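Local coordinates for protein putative dehydrogenase (Pseudomonas fluorescens, PDB 6UUG) that oxidises methanesulfinate as the monooxygenase component (MsuC) of a two-component flavin-dependent system in bacterial sulfur assimilation, at residues L191-H205 with S220-L234. Sequence-based numbering, arbitrary orientation.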
# COMPACT_ATOMS: atom_id res chain seq x y z
N LEU A 191 -10.19 33.86 24.40
CA LEU A 191 -10.86 35.08 23.96
C LEU A 191 -10.30 35.48 22.60
O LEU A 191 -9.08 35.51 22.42
CB LEU A 191 -10.65 36.20 24.99
CG LEU A 191 -11.19 37.58 24.63
CD1 LEU A 191 -12.70 37.55 24.62
CD2 LEU A 191 -10.67 38.62 25.62
N ILE A 192 -11.19 35.78 21.65
CA ILE A 192 -10.82 36.11 20.28
C ILE A 192 -11.16 37.57 20.00
O ILE A 192 -12.24 38.03 20.39
CB ILE A 192 -11.53 35.20 19.26
CG1 ILE A 192 -11.58 33.74 19.74
CG2 ILE A 192 -10.86 35.32 17.90
CD1 ILE A 192 -10.24 33.09 19.85
N ALA A 193 -10.27 38.27 19.32
CA ALA A 193 -10.50 39.67 18.96
C ALA A 193 -10.04 39.92 17.53
O ALA A 193 -9.14 39.24 17.04
CB ALA A 193 -9.77 40.63 19.92
N ALA A 194 -10.66 40.89 16.87
CA ALA A 194 -10.23 41.38 15.57
C ALA A 194 -9.63 42.77 15.75
O ALA A 194 -10.33 43.69 16.19
CB ALA A 194 -11.39 41.43 14.58
N ILE A 195 -8.35 42.93 15.42
CA ILE A 195 -7.67 44.19 15.70
C ILE A 195 -6.75 44.55 14.54
O ILE A 195 -6.31 43.68 13.78
CB ILE A 195 -6.86 44.13 17.02
CG1 ILE A 195 -5.81 43.03 16.97
CG2 ILE A 195 -7.79 43.94 18.22
CD1 ILE A 195 -5.02 42.91 18.27
N PRO A 196 -6.48 45.85 14.36
CA PRO A 196 -5.59 46.26 13.27
C PRO A 196 -4.20 45.68 13.44
O PRO A 196 -3.67 45.62 14.56
CB PRO A 196 -5.57 47.79 13.38
CG PRO A 196 -6.79 48.14 14.13
CD PRO A 196 -7.03 47.00 15.09
N SER A 197 -3.60 45.25 12.32
CA SER A 197 -2.32 44.56 12.40
C SER A 197 -1.18 45.50 12.78
O SER A 197 -0.16 45.03 13.28
CB SER A 197 -2.00 43.88 11.07
OG SER A 197 -3.15 43.23 10.57
N GLY A 198 -1.34 46.80 12.56
CA GLY A 198 -0.31 47.74 12.95
C GLY A 198 -0.51 48.40 14.29
O GLY A 198 0.18 49.38 14.60
N ARG A 199 -1.43 47.90 15.12
CA ARG A 199 -1.71 48.53 16.40
C ARG A 199 -0.47 48.51 17.29
O ARG A 199 0.28 47.53 17.32
CB ARG A 199 -2.87 47.82 17.10
CG ARG A 199 -3.10 48.33 18.51
CD ARG A 199 -4.46 47.95 19.01
NE ARG A 199 -5.51 48.62 18.26
CZ ARG A 199 -6.80 48.33 18.39
NH1 ARG A 199 -7.17 47.37 19.22
NH2 ARG A 199 -7.71 48.97 17.67
N SER A 200 -0.28 49.60 18.04
CA SER A 200 0.86 49.73 18.94
C SER A 200 0.97 48.53 19.88
O SER A 200 -0.02 48.09 20.47
CB SER A 200 0.73 51.02 19.76
OG SER A 200 1.78 51.10 20.70
N GLY A 201 2.18 48.01 20.01
CA GLY A 201 2.43 46.87 20.87
C GLY A 201 2.56 45.54 20.14
O GLY A 201 2.97 44.56 20.77
N ILE A 202 2.21 45.49 18.86
CA ILE A 202 2.32 44.27 18.07
C ILE A 202 3.64 44.29 17.32
O ILE A 202 3.93 45.24 16.58
CB ILE A 202 1.15 44.12 17.09
CG1 ILE A 202 -0.18 44.06 17.84
CG2 ILE A 202 1.34 42.87 16.23
CD1 ILE A 202 -1.37 43.94 16.92
N THR A 203 4.44 43.24 17.51
CA THR A 203 5.70 43.07 16.79
C THR A 203 5.64 41.74 16.05
O THR A 203 5.66 40.67 16.68
CB THR A 203 6.89 43.10 17.74
OG1 THR A 203 6.94 44.38 18.38
CG2 THR A 203 8.17 42.86 16.97
N LEU A 204 5.57 41.80 14.72
CA LEU A 204 5.50 40.62 13.86
C LEU A 204 6.92 40.28 13.40
O LEU A 204 7.53 41.02 12.63
CB LEU A 204 4.58 40.87 12.67
CG LEU A 204 3.16 41.37 12.97
CD1 LEU A 204 2.43 41.73 11.68
CD2 LEU A 204 2.38 40.34 13.76
N HIS A 205 7.44 39.14 13.87
CA HIS A 205 8.85 38.84 13.69
C HIS A 205 9.20 38.41 12.27
O HIS A 205 10.31 38.70 11.81
CB HIS A 205 9.28 37.76 14.68
CG HIS A 205 9.13 38.17 16.11
ND1 HIS A 205 9.58 39.38 16.58
CD2 HIS A 205 8.56 37.54 17.16
CE1 HIS A 205 9.30 39.48 17.87
NE2 HIS A 205 8.68 38.37 18.25
N SER A 220 6.46 34.35 14.06
CA SER A 220 6.13 34.69 15.44
C SER A 220 5.63 36.13 15.55
O SER A 220 5.85 36.96 14.66
CB SER A 220 7.34 34.50 16.36
OG SER A 220 7.53 33.14 16.69
N ALA A 221 4.97 36.41 16.67
CA ALA A 221 4.57 37.76 17.04
C ALA A 221 4.72 37.94 18.54
O ALA A 221 4.57 36.99 19.32
CB ALA A 221 3.12 38.06 16.63
N THR A 222 5.03 39.17 18.94
CA THR A 222 5.09 39.57 20.34
C THR A 222 4.04 40.65 20.58
O THR A 222 3.98 41.64 19.85
CB THR A 222 6.48 40.10 20.71
OG1 THR A 222 7.43 39.02 20.69
CG2 THR A 222 6.47 40.71 22.10
N PHE A 223 3.20 40.43 21.60
CA PHE A 223 2.17 41.37 22.03
C PHE A 223 2.63 42.04 23.32
O PHE A 223 2.84 41.37 24.33
CB PHE A 223 0.84 40.65 22.27
CG PHE A 223 0.10 40.29 21.01
CD1 PHE A 223 0.51 39.22 20.23
CD2 PHE A 223 -1.01 41.02 20.61
CE1 PHE A 223 -0.17 38.89 19.07
CE2 PHE A 223 -1.69 40.70 19.45
CZ PHE A 223 -1.28 39.64 18.68
N GLU A 224 2.78 43.36 23.28
CA GLU A 224 3.23 44.15 24.43
C GLU A 224 2.11 45.12 24.83
O GLU A 224 1.98 46.19 24.24
CB GLU A 224 4.51 44.90 24.10
CG GLU A 224 5.20 45.50 25.32
CD GLU A 224 5.84 44.44 26.19
OE1 GLU A 224 6.80 43.79 25.72
OE2 GLU A 224 5.38 44.26 27.34
N ARG A 225 1.32 44.73 25.83
CA ARG A 225 0.20 45.54 26.34
C ARG A 225 -0.67 46.07 25.20
O ARG A 225 -0.98 47.26 25.12
CB ARG A 225 0.71 46.68 27.22
CG ARG A 225 1.35 46.22 28.52
CD ARG A 225 1.59 47.37 29.50
NE ARG A 225 0.34 47.99 29.94
CZ ARG A 225 -0.00 49.25 29.68
NH1 ARG A 225 0.82 50.03 28.99
NH2 ARG A 225 -1.16 49.73 30.11
N VAL A 226 -1.06 45.17 24.30
CA VAL A 226 -1.84 45.57 23.12
C VAL A 226 -3.28 45.80 23.54
O VAL A 226 -3.95 44.88 24.03
CB VAL A 226 -1.75 44.51 22.02
CG1 VAL A 226 -2.65 44.91 20.85
CG2 VAL A 226 -0.32 44.32 21.58
N ARG A 227 -3.77 47.01 23.33
CA ARG A 227 -5.11 47.36 23.77
C ARG A 227 -6.16 46.70 22.88
O ARG A 227 -6.01 46.65 21.65
CB ARG A 227 -5.30 48.88 23.77
CG ARG A 227 -6.70 49.31 24.13
CD ARG A 227 -6.82 50.82 24.28
NE ARG A 227 -8.20 51.22 24.55
CZ ARG A 227 -8.54 52.27 25.29
NH1 ARG A 227 -9.82 52.56 25.50
NH2 ARG A 227 -7.60 53.03 25.84
N VAL A 228 -7.22 46.18 23.50
CA VAL A 228 -8.33 45.55 22.79
C VAL A 228 -9.64 46.09 23.36
O VAL A 228 -9.91 45.94 24.56
CB VAL A 228 -8.28 44.01 22.88
CG1 VAL A 228 -9.45 43.40 22.14
CG2 VAL A 228 -6.97 43.50 22.31
N GLU A 229 -10.47 46.70 22.51
CA GLU A 229 -11.75 47.24 22.95
C GLU A 229 -12.80 46.14 23.06
O GLU A 229 -12.73 45.11 22.37
CB GLU A 229 -12.27 48.30 21.98
CG GLU A 229 -11.33 49.43 21.71
CD GLU A 229 -10.92 50.15 22.97
OE1 GLU A 229 -11.78 50.39 23.86
OE2 GLU A 229 -9.72 50.48 23.08
N GLU A 230 -13.79 46.37 23.92
CA GLU A 230 -14.93 45.46 24.01
C GLU A 230 -15.56 45.26 22.64
O GLU A 230 -15.94 44.14 22.28
CB GLU A 230 -15.98 46.01 24.98
CG GLU A 230 -15.53 46.08 26.42
CD GLU A 230 -15.10 44.73 26.96
OE1 GLU A 230 -13.91 44.59 27.34
OE2 GLU A 230 -15.95 43.81 26.99
N SER A 231 -15.67 46.33 21.85
CA SER A 231 -16.24 46.27 20.51
C SER A 231 -15.40 45.44 19.55
O SER A 231 -15.85 45.18 18.43
CB SER A 231 -16.39 47.69 19.94
OG SER A 231 -15.12 48.27 19.66
N GLU A 232 -14.20 45.03 19.94
CA GLU A 232 -13.37 44.22 19.07
C GLU A 232 -13.36 42.75 19.47
O GLU A 232 -12.80 41.93 18.74
CB GLU A 232 -11.94 44.78 19.05
CG GLU A 232 -11.92 46.20 18.46
CD GLU A 232 -10.60 46.91 18.65
OE1 GLU A 232 -9.99 46.78 19.73
OE2 GLU A 232 -10.17 47.59 17.70
N LEU A 233 -13.99 42.39 20.59
CA LEU A 233 -14.04 41.02 21.06
C LEU A 233 -15.16 40.26 20.36
O LEU A 233 -16.27 40.77 20.23
CB LEU A 233 -14.25 40.96 22.57
CG LEU A 233 -13.20 41.68 23.42
CD1 LEU A 233 -13.61 41.69 24.89
CD2 LEU A 233 -11.85 41.02 23.25
N LEU A 234 -14.86 39.03 19.94
CA LEU A 234 -15.84 38.20 19.23
C LEU A 234 -16.52 37.31 20.26
O LEU A 234 -16.14 36.16 20.47
CB LEU A 234 -15.16 37.40 18.13
CG LEU A 234 -14.11 38.11 17.26
CD1 LEU A 234 -13.64 37.20 16.12
CD2 LEU A 234 -14.63 39.44 16.72
O HOH W 1 -13.95 35.18 21.97
O HOH W 2 -10.56 46.36 15.29
O HOH W 3 -2.23 49.02 22.12
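Strand 202-204 runs antiparallel to strand 221-223, their axes 4.6 Å apart, in the beta domain of this acyl-CoA dehydrogenase-fold monooxygenase. Thr203 and Thr222 form the hydrogen-bonded pair, Thr222 N lying 2.8 Å from Thr203 O, while Ile202-Phe223 and Leu204-Ala221 are non-hydrogen-bonded pairs. After the corner at 224-225, residues 226-234 pass strand 191-196 and meet it in a single bridge, Ala193 with Leu233, where Leu234 N donates almost straight (177°) to Ile192 O. Two turns, 196-199 and 199-202, join strands 191-196 and 202-204; at Gly201 a CB would strike Glu224 O and Val226 CG2. Between the strand pair and the single bridge, Ile195 CD1 meets the edge of the Phe223 ring and Ile202 CG1 rests on Val226 CG2 (3.8 Å). With CG anti to the backbone N (chi1 173°) and a bend at chi3, Arg199 reaches Glu232 end-on: NH2 takes the syn lone pair of OE2 at 2.8 Å, NH1 bonds OE1 at 2.9 Å, and NH1 also donates to Arg227 O. Pro196 CD lies over one guanidinium face, offset toward its rim. A leucine in place of Arg199 would probably leave the Glu232 carboxylate without its countercharge and Arg227 O without this donor. Farther along, His205 NE2 lies 2.8 Å from Thr222 OG1, which also bonds Lys164, and Ser220 CB abuts the imidazole edge at CD2, 3.4 Å away.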